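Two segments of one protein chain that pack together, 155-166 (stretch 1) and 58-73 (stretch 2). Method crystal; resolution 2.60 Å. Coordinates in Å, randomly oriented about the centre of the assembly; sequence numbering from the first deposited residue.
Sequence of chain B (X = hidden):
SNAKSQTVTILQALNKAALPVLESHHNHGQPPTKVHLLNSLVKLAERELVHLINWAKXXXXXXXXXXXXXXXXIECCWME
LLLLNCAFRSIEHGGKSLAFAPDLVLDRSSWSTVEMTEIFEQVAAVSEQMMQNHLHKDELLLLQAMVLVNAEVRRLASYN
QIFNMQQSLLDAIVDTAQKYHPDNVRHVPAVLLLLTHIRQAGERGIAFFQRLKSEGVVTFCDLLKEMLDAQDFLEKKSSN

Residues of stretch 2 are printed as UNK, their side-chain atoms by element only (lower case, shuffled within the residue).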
# COMPACT_ATOMS: atom_id res chain seq x y z
N ARG B 155 1.27 6.79 15.50
CA ARG B 155 0.80 6.50 16.85
C ARG B 155 -0.43 7.30 17.27
O ARG B 155 -0.42 8.53 17.30
CB ARG B 155 1.94 6.76 17.82
CG ARG B 155 2.94 5.65 17.91
CD ARG B 155 4.12 6.06 18.77
NE ARG B 155 5.01 4.93 18.98
CZ ARG B 155 4.72 3.94 19.82
NH1 ARG B 155 3.62 4.03 20.54
NH2 ARG B 155 5.54 2.91 19.98
N LEU B 156 -1.48 6.56 17.61
CA LEU B 156 -2.71 7.13 18.15
C LEU B 156 -2.82 6.91 19.67
O LEU B 156 -2.10 6.10 20.24
CB LEU B 156 -3.91 6.52 17.46
CG LEU B 156 -4.10 6.74 15.97
CD1 LEU B 156 -5.19 5.81 15.51
CD2 LEU B 156 -4.47 8.19 15.68
N ALA B 157 -3.74 7.61 20.32
CA ALA B 157 -3.98 7.41 21.75
C ALA B 157 -4.24 5.93 22.06
O ALA B 157 -3.79 5.40 23.08
CB ALA B 157 -5.14 8.27 22.20
N SER B 158 -4.96 5.27 21.18
CA SER B 158 -5.34 3.89 21.41
C SER B 158 -4.28 2.91 20.89
O SER B 158 -4.59 1.77 20.54
CB SER B 158 -6.69 3.61 20.75
OG SER B 158 -7.68 4.49 21.27
N TYR B 159 -3.04 3.38 20.81
CA TYR B 159 -1.95 2.58 20.25
C TYR B 159 -1.89 1.15 20.78
O TYR B 159 -1.78 0.20 20.00
CB TYR B 159 -0.61 3.26 20.51
CG TYR B 159 0.57 2.46 20.03
CD1 TYR B 159 0.95 2.48 18.70
CD2 TYR B 159 1.32 1.67 20.91
CE1 TYR B 159 2.04 1.76 18.25
CE2 TYR B 159 2.41 0.93 20.47
CZ TYR B 159 2.76 0.98 19.13
OH TYR B 159 3.83 0.27 18.66
N ASN B 160 -1.96 0.99 22.09
CA ASN B 160 -1.88 -0.31 22.73
C ASN B 160 -2.85 -1.33 22.25
O ASN B 160 -2.49 -2.43 21.84
CB ASN B 160 -2.15 -0.18 24.21
CG ASN B 160 -1.00 0.34 24.93
OD1 ASN B 160 0.13 0.20 24.46
ND2 ASN B 160 -1.24 0.94 26.10
N GLN B 161 -4.10 -0.89 22.25
CA GLN B 161 -5.24 -1.73 21.98
C GLN B 161 -5.23 -2.15 20.51
O GLN B 161 -5.55 -3.29 20.18
CB GLN B 161 -6.47 -0.94 22.34
CG GLN B 161 -6.09 -0.00 23.49
CD GLN B 161 -7.16 0.97 23.90
OE1 GLN B 161 -8.36 0.66 23.87
NE2 GLN B 161 -6.74 2.19 24.26
N ILE B 162 -4.85 -1.20 19.65
CA ILE B 162 -4.68 -1.45 18.23
C ILE B 162 -3.57 -2.48 18.03
O ILE B 162 -3.65 -3.36 17.18
CB ILE B 162 -4.35 -0.17 17.49
CG1 ILE B 162 -5.48 0.84 17.66
CG2 ILE B 162 -4.08 -0.45 16.05
CD1 ILE B 162 -5.08 2.21 17.20
N PHE B 163 -2.51 -2.35 18.83
CA PHE B 163 -1.43 -3.31 18.73
C PHE B 163 -1.95 -4.70 19.07
O PHE B 163 -1.72 -5.64 18.34
CB PHE B 163 -0.29 -2.93 19.66
CG PHE B 163 0.80 -3.95 19.72
CD1 PHE B 163 1.67 -4.11 18.65
CD2 PHE B 163 0.96 -4.75 20.85
CE1 PHE B 163 2.68 -5.07 18.70
CE2 PHE B 163 1.97 -5.71 20.90
CZ PHE B 163 2.83 -5.87 19.83
N ASN B 164 -2.68 -4.80 20.18
CA ASN B 164 -3.28 -6.05 20.61
C ASN B 164 -4.21 -6.64 19.54
O ASN B 164 -4.27 -7.85 19.37
CB ASN B 164 -4.04 -5.86 21.92
CG ASN B 164 -3.10 -5.63 23.11
OD1 ASN B 164 -1.91 -5.94 23.04
ND2 ASN B 164 -3.65 -5.14 24.22
N MET B 165 -4.96 -5.78 18.85
CA MET B 165 -5.86 -6.28 17.83
C MET B 165 -5.07 -6.80 16.65
O MET B 165 -5.37 -7.87 16.14
CB MET B 165 -6.86 -5.21 17.38
CG MET B 165 -7.88 -4.86 18.45
SD MET B 165 -9.03 -3.55 17.98
CE MET B 165 -9.84 -4.29 16.56
N GLN B 166 -4.06 -6.05 16.23
CA GLN B 166 -3.19 -6.48 15.15
C GLN B 166 -2.55 -7.85 15.43
O GLN B 166 -2.54 -8.73 14.56
CB GLN B 166 -2.10 -5.43 14.90
CG GLN B 166 -1.15 -5.78 13.74
CD GLN B 166 0.13 -4.97 13.76
OE1 GLN B 166 0.28 -4.03 14.55
NE2 GLN B 166 1.08 -5.35 12.91
N UNK B 58 -18.06 -4.44 15.35
CA UNK B 58 -18.09 -5.85 15.68
C UNK B 58 -16.71 -6.47 15.65
O UNK B 58 -16.54 -7.58 16.13
c UNK B 58 -19.00 -6.63 14.73
n UNK B 58 -21.24 -7.39 15.17
o UNK B 58 -20.89 -5.19 14.94
c UNK B 58 -20.46 -6.34 14.95
N UNK B 59 -15.74 -5.78 15.07
CA UNK B 59 -14.38 -6.33 15.07
C UNK B 59 -13.85 -6.29 16.49
O UNK B 59 -13.73 -5.22 17.08
c UNK B 59 -14.06 -5.68 12.67
c UNK B 59 -13.47 -5.59 14.10
c UNK B 59 -12.09 -6.20 14.13
N UNK B 60 -13.56 -7.47 17.05
CA UNK B 60 -13.24 -7.60 18.47
C UNK B 60 -12.09 -6.70 18.88
O UNK B 60 -11.02 -6.73 18.28
c UNK B 60 -12.87 -9.08 18.63
c UNK B 60 -12.66 -9.58 17.26
c UNK B 60 -13.51 -8.77 16.36
N UNK B 61 -12.36 -5.86 19.88
CA UNK B 61 -11.39 -4.93 20.40
C UNK B 61 -11.74 -3.51 20.01
O UNK B 61 -11.47 -2.57 20.75
N UNK B 62 -12.38 -3.36 18.85
CA UNK B 62 -12.59 -2.05 18.24
C UNK B 62 -13.43 -1.09 19.10
O UNK B 62 -13.12 0.11 19.20
o UNK B 62 -13.56 2.51 13.80
c UNK B 62 -14.57 1.02 15.37
c UNK B 62 -12.32 -0.57 15.22
c UNK B 62 -13.37 -0.96 16.06
c UNK B 62 -12.39 0.59 14.49
c UNK B 62 -13.51 1.37 14.56
c UNK B 62 -14.50 -0.15 16.12
c UNK B 62 -13.27 -2.23 16.87
N UNK B 63 -14.47 -1.60 19.73
CA UNK B 63 -15.32 -0.73 20.51
C UNK B 63 -14.64 -0.30 21.81
O UNK B 63 -15.18 0.51 22.56
c UNK B 63 -17.43 -1.50 19.51
c UNK B 63 -16.65 -1.39 20.80
o UNK B 63 -16.43 -2.70 21.34
N UNK B 64 -13.46 -0.85 22.08
CA UNK B 64 -12.67 -0.42 23.23
C UNK B 64 -11.63 0.66 22.90
O UNK B 64 -10.99 1.20 23.81
c UNK B 64 -13.03 -2.61 24.43
c UNK B 64 -12.01 -1.63 23.88
o UNK B 64 -12.91 -3.83 24.13
o UNK B 64 -13.97 -2.17 25.14
N UNK B 65 -11.44 0.96 21.61
CA UNK B 65 -10.65 2.13 21.20
C UNK B 65 -11.39 3.43 21.57
O UNK B 65 -12.61 3.42 21.75
c UNK B 65 -9.65 0.87 17.63
c UNK B 65 -10.40 2.09 19.69
c UNK B 65 -8.43 0.57 19.77
c UNK B 65 -9.79 0.81 19.13
N UNK B 66 -10.67 4.54 21.71
CA UNK B 66 -11.30 5.85 21.89
C UNK B 66 -12.21 6.19 20.70
O UNK B 66 -11.96 5.72 19.58
c UNK B 66 -10.25 6.93 22.10
o UNK B 66 -9.60 7.24 20.88
N UNK B 67 -13.27 6.97 20.93
CA UNK B 67 -14.15 7.37 19.83
C UNK B 67 -13.40 8.05 18.70
O UNK B 67 -13.55 7.66 17.54
c UNK B 67 -15.27 8.29 20.30
c UNK B 67 -16.48 7.66 20.98
c UNK B 67 -16.28 6.19 21.30
c UNK B 67 -17.66 7.82 20.05
N UNK B 68 -12.59 9.04 19.04
CA UNK B 68 -11.81 9.73 18.02
C UNK B 68 -11.00 8.72 17.14
O UNK B 68 -10.94 8.87 15.92
o UNK B 68 -9.55 10.28 18.74
c UNK B 68 -10.88 10.76 18.67
N UNK B 69 -10.42 7.70 17.75
CA UNK B 69 -9.61 6.74 16.99
C UNK B 69 -10.49 5.75 16.21
O UNK B 69 -10.11 5.30 15.12
c UNK B 69 -7.52 6.92 18.43
c UNK B 69 -8.64 6.01 17.91
o UNK B 69 -6.88 6.57 19.44
o UNK B 69 -7.29 8.00 17.83
N UNK B 70 -11.66 5.41 16.75
CA UNK B 70 -12.62 4.63 15.99
C UNK B 70 -12.98 5.35 14.70
O UNK B 70 -12.93 4.77 13.62
n UNK B 70 -14.75 2.92 20.03
c UNK B 70 -13.87 4.33 16.80
o UNK B 70 -15.91 2.92 18.11
c UNK B 70 -14.85 3.08 18.72
c UNK B 70 -13.60 3.42 17.98
N UNK B 71 -13.34 6.62 14.81
CA UNK B 71 -13.63 7.39 13.63
C UNK B 71 -12.38 7.44 12.76
O UNK B 71 -12.46 7.22 11.56
c UNK B 71 -14.11 8.82 13.98
c UNK B 71 -15.49 8.77 14.66
c UNK B 71 -14.14 9.69 12.74
N UNK B 72 -11.22 7.65 13.37
CA UNK B 72 -10.01 7.86 12.58
C UNK B 72 -9.66 6.69 11.70
O UNK B 72 -9.31 6.87 10.54
c UNK B 72 -7.54 8.36 12.69
n UNK B 72 -7.23 9.52 12.01
n UNK B 72 -5.58 8.18 11.72
c UNK B 72 -6.05 9.38 11.42
c UNK B 72 -6.49 7.53 12.52
c UNK B 72 -8.81 8.20 13.46
N UNK B 73 -9.74 5.48 12.25
CA UNK B 73 -9.46 4.28 11.49
C UNK B 73 -10.34 4.19 10.24
O UNK B 73 -9.85 4.02 9.13
c UNK B 73 -7.24 2.89 12.60
c UNK B 73 -8.65 1.78 14.26
c UNK B 73 -9.65 3.05 12.38
c UNK B 73 -8.52 2.98 13.39
O HOH W 1 -5.52 9.60 18.79

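Position 58 carries two carbons, the second bearing one oxygen and one nitrogen, and lies out of reach of stretch 1: Asn58. Position 59 has one carbon carrying two more, a beta-branched apolar group, and one of these lies 3.8 Å from Met165 CE; this is Val59, and the atom is CG1. At position 60 three carbons close a ring onto the backbone nitrogen, which makes it Pro60; its carbonyl O, 3.2 Å from Met165 CE, approaches stretch 1 more closely than the ring does.

Position 61 has no side-chain atoms. Its phi of 108° would jam a CB against the preceding carbonyl, and an ideal CB would also sit 2.6 Å from Met165 CG. Turn and packing both ask for Gly61, and Met165 SD rests 3.4 Å from Gly61 C. Position 62 shows one carbon, then a six-carbon ring bearing an oxygen: Tyr62. It closes the type II turn begun at Val59 and points away, though its CB is 4.0 Å from Met165 CE.

Position 63, one carbon carrying an oxygen and a carbon, is Thr63, turned away from the contact. Position 64 has two carbons, the second with two oxygens, so it is Asp64; the end of its side chain leads away from stretch 1.

Position 65 has four carbons forked at the second. One tip lies 3.6 Å from each of Ser158 CB, Gln161 CB and Ile162 CG1: Leu65, with CD2 as that tip. Its other tip, CD1, is 4.5 Å from Met165 SD.

Position 66, one carbon and one oxygen, is Ser66. Its backbone N donates to Ser158 OG at 3.0 Å and 169°, while its own OG caps the following helix by accepting from the backbone N of position 69 at 3.3 Å. Position 67, four carbons forked at the second, is Leu67, exposed and facing away; position 68, one carbon and one oxygen, is Ser68, which also leaves stretch 1 untouched.

Position 69 has two carbons, the second with two oxygens: Asp69. Its OD2 accepts from Ser158 N and from Ser158 OG, both at 2.9 Å, and a water donating to OD1 at 2.6 Å accepts from Ala157 N at 3.1 Å. Position 70, three carbons ending in an oxygen and a nitrogen, is Gln70, which points away and holds its own stretch together: NE2 donates to Leu65 O at 2.8 Å. Position 71, one carbon carrying two, is Val71, out of reach. Position 72 has one carbon and a five-membered ring with two nitrogens: His72, with Leu156 CD2 4.2 Å from its ring centroid, over one face. Position 73, four carbons forked at the second, is Leu73, buried but at the margin.

The contact works by joining two helix starts. Ser158 donates twice to Asp69 and accepts from Ser66 N. Further along, Met165 fills the space beside the glycine turn, and Leu65 links the two regions.

Stretch 2, residues 58-73: NVPGYTDLSLSDQVHL
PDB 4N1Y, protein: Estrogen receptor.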